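Local structure of putative cell surface protein (Streptococcus pyogenes, 4OFQ) at residues A[249-254]-A[313-318]. The protein is a cell-surface adhesin of the antigen I/II family, probably helping the bacterium attach to host surfaces, with a beta-sandwich C-terminal region. Numbering follows the deposited sequence.
Sequences LYQKDK and FVVVKR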
ATOM      1  N   LEU A 249     -23.485  27.615  10.533  1.00 13.27           N
ATOM      2  CA  LEU A 249     -24.665  27.120   9.840  1.00 17.84           C
ATOM      3  C   LEU A 249     -24.339  26.908   8.359  1.00 19.18           C
ATOM      4  O   LEU A 249     -24.137  27.872   7.617  1.00 19.98           O
ATOM      5  CB  LEU A 249     -25.826  28.099  10.022  1.00 17.18           C
ATOM      6  CG  LEU A 249     -27.129  27.837   9.259  1.00 25.72           C
ATOM      7  CD1 LEU A 249     -27.864  26.626   9.811  1.00 31.21           C
ATOM      8  CD2 LEU A 249     -28.001  29.070   9.300  1.00 28.26           C
ATOM      9  N   TYR A 250     -24.272  25.642   7.950  1.00 14.53           N
ATOM     10  CA  TYR A 250     -24.004  25.263   6.560  1.00 17.64           C
ATOM     11  C   TYR A 250     -24.890  26.005   5.559  1.00 17.96           C
ATOM     12  O   TYR A 250     -26.110  26.082   5.728  1.00 17.54           O
ATOM     13  CB  TYR A 250     -24.169  23.746   6.381  1.00 21.09           C
ATOM     14  CG  TYR A 250     -23.944  23.240   4.971  1.00 20.14           C
ATOM     15  CD1 TYR A 250     -22.670  22.947   4.509  1.00 18.24           C
ATOM     16  CD2 TYR A 250     -25.010  23.031   4.110  1.00 22.10           C
ATOM     17  CE1 TYR A 250     -22.465  22.478   3.214  1.00 18.26           C
ATOM     18  CE2 TYR A 250     -24.816  22.558   2.815  1.00 14.85           C
ATOM     19  CZ  TYR A 250     -23.545  22.284   2.379  1.00 13.52           C
ATOM     20  OH  TYR A 250     -23.364  21.817   1.099  1.00 15.47           O
ATOM     21  N   GLN A 251     -24.262  26.549   4.519  1.00 14.35           N
ATOM     22  CA  GLN A 251     -24.988  27.238   3.453  1.00 18.25           C
ATOM     23  C   GLN A 251     -24.919  26.451   2.147  1.00 17.48           C
ATOM     24  O   GLN A 251     -25.948  26.111   1.569  1.00 17.09           O
ATOM     25  CB  GLN A 251     -24.433  28.645   3.233  1.00 16.62           C
ATOM     26  CG  GLN A 251     -24.493  29.541   4.464  1.00 21.96           C
ATOM     27  CD  GLN A 251     -25.915  29.846   4.866  1.00 22.69           C
ATOM     28  OE1 GLN A 251     -26.695  30.371   4.065  1.00 22.05           O
ATOM     29  NE2 GLN A 251     -26.275  29.504   6.107  1.00 23.21           N
ATOM     30  N   LYS A 252     -23.707  26.156   1.692  1.00 18.10           N
ATOM     31  CA  LYS A 252     -23.529  25.487   0.405  1.00 15.93           C
ATOM     32  C   LYS A 252     -22.104  24.977   0.257  1.00 13.88           C
ATOM     33  O   LYS A 252     -21.217  25.351   1.025  1.00 15.93           O
ATOM     34  CB  LYS A 252     -23.843  26.464  -0.731  1.00 15.79           C
ATOM     35  CG  LYS A 252     -22.718  27.445  -1.020  1.00 22.55           C
ATOM     36  CD  LYS A 252     -22.996  28.239  -2.289  1.00 31.30           C
ATOM     37  CE  LYS A 252     -21.714  28.586  -3.024  1.00 33.50           C
ATOM     38  NZ  LYS A 252     -20.959  27.388  -3.477  1.00 28.32           N
ATOM     39  N   ASP A 253     -21.870  24.112  -0.727  1.00 13.90           N
ATOM     40  CA  ASP A 253     -20.497  23.719  -1.008  1.00 11.99           C
ATOM     41  C   ASP A 253     -20.166  23.843  -2.484  1.00 12.47           C
ATOM     42  O   ASP A 253     -21.014  24.230  -3.301  1.00 13.74           O
ATOM     43  CB  ASP A 253     -20.199  22.307  -0.497  1.00 11.27           C
ATOM     44  CG  ASP A 253     -20.971  21.234  -1.251  1.00 15.81           C
ATOM     45  OD1 ASP A 253     -21.790  21.577  -2.133  1.00 21.70           O
ATOM     46  OD2 ASP A 253     -20.764  20.036  -0.961  1.00 17.09           O
ATOM     47  N   LYS A 254     -18.918  23.536  -2.803  1.00 16.62           N
ATOM     48  CA  LYS A 254     -18.453  23.467  -4.182  1.00 14.37           C
ATOM     49  C   LYS A 254     -17.253  22.530  -4.174  1.00 13.98           C
ATOM     50  O   LYS A 254     -16.562  22.416  -3.162  1.00 13.10           O
ATOM     51  CB  LYS A 254     -18.035  24.862  -4.673  1.00 17.03           C
ATOM     52  CG  LYS A 254     -17.459  24.879  -6.081  1.00 24.17           C
ATOM     53  CD  LYS A 254     -17.341  26.297  -6.651  1.00 29.14           C
ATOM     54  CE  LYS A 254     -16.423  27.171  -5.813  1.00 27.35           C
ATOM     55  NZ  LYS A 254     -16.175  28.503  -6.459  1.00 28.06           N
ATOM     56  N   PHE A 313     -15.019  23.403  -1.000  1.00 12.45           N
ATOM     57  CA  PHE A 313     -15.194  24.672  -0.305  1.00 12.19           C
ATOM     58  C   PHE A 313     -16.558  24.676   0.329  1.00 12.83           C
ATOM     59  O   PHE A 313     -17.573  24.567  -0.365  1.00 14.37           O
ATOM     60  CB  PHE A 313     -15.079  25.852  -1.269  1.00 11.74           C
ATOM     61  CG  PHE A 313     -13.724  25.988  -1.882  1.00 14.58           C
ATOM     62  CD1 PHE A 313     -13.371  25.230  -2.980  1.00 14.70           C
ATOM     63  CD2 PHE A 313     -12.782  26.844  -1.329  1.00 16.67           C
ATOM     64  CE1 PHE A 313     -12.107  25.340  -3.543  1.00 16.20           C
ATOM     65  CE2 PHE A 313     -11.524  26.964  -1.891  1.00 16.52           C
ATOM     66  CZ  PHE A 313     -11.187  26.207  -3.001  1.00 11.17           C
ATOM     67  N   VAL A 314     -16.579  24.838   1.644  1.00 10.70           N
ATOM     68  CA  VAL A 314     -17.811  24.753   2.406  1.00 12.86           C
ATOM     69  C   VAL A 314     -18.121  26.114   3.014  1.00  9.45           C
ATOM     70  O   VAL A 314     -17.319  26.650   3.783  1.00  9.16           O
ATOM     71  CB  VAL A 314     -17.690  23.685   3.519  1.00 11.44           C
ATOM     72  CG1 VAL A 314     -18.931  23.679   4.392  1.00 12.91           C
ATOM     73  CG2 VAL A 314     -17.469  22.313   2.893  1.00 14.25           C
ATOM     74  N   VAL A 315     -19.278  26.663   2.651  1.00 11.84           N
ATOM     75  CA  VAL A 315     -19.668  28.005   3.066  1.00 13.86           C
ATOM     76  C   VAL A 315     -20.645  27.907   4.231  1.00 14.97           C
ATOM     77  O   VAL A 315     -21.634  27.188   4.141  1.00 12.06           O
ATOM     78  CB  VAL A 315     -20.323  28.771   1.907  1.00 22.44           C
ATOM     79  CG1 VAL A 315     -20.812  30.110   2.377  1.00 19.57           C
ATOM     80  CG2 VAL A 315     -19.331  28.944   0.751  1.00 20.95           C
ATOM     81  N   VAL A 316     -20.343  28.602   5.334  1.00 11.68           N
ATOM     82  CA  VAL A 316     -21.206  28.601   6.512  1.00 13.69           C
ATOM     83  C   VAL A 316     -21.502  30.031   6.966  1.00 14.35           C
ATOM     84  O   VAL A 316     -20.779  30.966   6.619  1.00 14.23           O
ATOM     85  CB  VAL A 316     -20.584  27.804   7.704  1.00 14.73           C
ATOM     86  CG1 VAL A 316     -20.165  26.402   7.256  1.00 13.84           C
ATOM     87  CG2 VAL A 316     -19.387  28.555   8.294  1.00 10.12           C
ATOM     88  N   LYS A 317     -22.581  30.192   7.723  1.00 15.68           N
ATOM     89  CA  LYS A 317     -22.903  31.465   8.361  1.00 14.02           C
ATOM     90  C   LYS A 317     -22.622  31.341   9.867  1.00 16.88           C
ATOM     91  O   LYS A 317     -22.969  30.335  10.495  1.00 14.69           O
ATOM     92  CB  LYS A 317     -24.366  31.819   8.108  1.00 17.25           C
ATOM     93  CG  LYS A 317     -24.894  32.994   8.901  1.00 24.89           C
ATOM     94  CD  LYS A 317     -26.384  33.175   8.631  1.00 34.85           C
ATOM     95  CE  LYS A 317     -26.965  34.378   9.355  1.00 40.37           C
ATOM     96  NZ  LYS A 317     -28.423  34.531   9.047  1.00 40.11           N
ATOM     97  N   ARG A 318     -21.967  32.349  10.433  1.00 14.04           N
ATOM     98  CA  ARG A 318     -21.602  32.306  11.840  1.00 13.66           C
ATOM     99  C   ARG A 318     -22.786  32.815  12.644  1.00 15.61           C
ATOM    100  O   ARG A 318     -23.178  33.982  12.534  1.00 16.00           O
ATOM    101  CB  ARG A 318     -20.346  33.142  12.108  1.00 16.27           C
ATOM    102  CG  ARG A 318     -19.982  33.290  13.592  1.00 13.99           C
ATOM    103  CD  ARG A 318     -19.609  31.957  14.246  1.00 11.87           C
ATOM    104  NE  ARG A 318     -18.829  31.071  13.385  1.00 10.91           N
ATOM    105  CZ  ARG A 318     -17.506  31.120  13.238  1.00 12.94           C
ATOM    106  NH1 ARG A 318     -16.781  32.029  13.888  1.00 10.38           N
ATOM    107  NH2 ARG A 318     -16.907  30.249  12.435  1.00 10.55           N
TER
HETATM  108  O   HOH W   1     -18.556  27.017  -2.022  1.00 18.46           O
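Leu-249 O is gripped by two donors that reach it from opposite faces of its carbonyl plane: the backbone N of Lys-317 across the strands, at 2.8 Å, and Gln-251 NE2 from its own strand, at 3.1 Å. The site lies just before a classic beta bulge in an antiparallel pair, where strand 248-257 forms the outer edge of a four-stranded sheet in the C-terminal beta sandwich. Gln-251 and Lys-252 both face Val-315, whose O takes a 2.7 Å bond from Gln-251 N and a weak, longer one from Lys-252 N. As the bulge's inserted residue, Gln-251 points its side chain toward the partner strand. CG stands anti to the carbonyl carbon, beside the backbone N (chi1 -59°), and the bent chain lets the amide reach Leu-249 O; NE2 also lies 3.6 Å from Lys-317 CB. A glutamine suits this place because a flexible chain ends in an N-H donor that the carbonyl can use. Beyond the bulge the regular ladder resumes, with Val-315 N bonded to Lys-252 O and Lys-254 pairing with Phe-313 in both directions.

On the face bearing Tyr-250 and Asp-253, Val-314 CG1 meets the edge of the Tyr-250 ring, 3.8 Å from CD1, the two side chains crossing at about a right angle. Tyr-250 also stacks on Tyr-283, and Asp-253 OD2 bonds to Tyr-290 and Thr-281, so aromatic and hydroxyl groups tie this face to the opposing sheet. Val-314 and Val-316, beta-branched and buried, suit the extended backbone here. On the other face, long lysines suit a partly exposed edge: Lys-254 NZ forms a salt bridge with Glu-201, while Lys-252 CG packs 4.0 Å from Val-315 CB and its NZ donates to a water that donates to Phe-313 O.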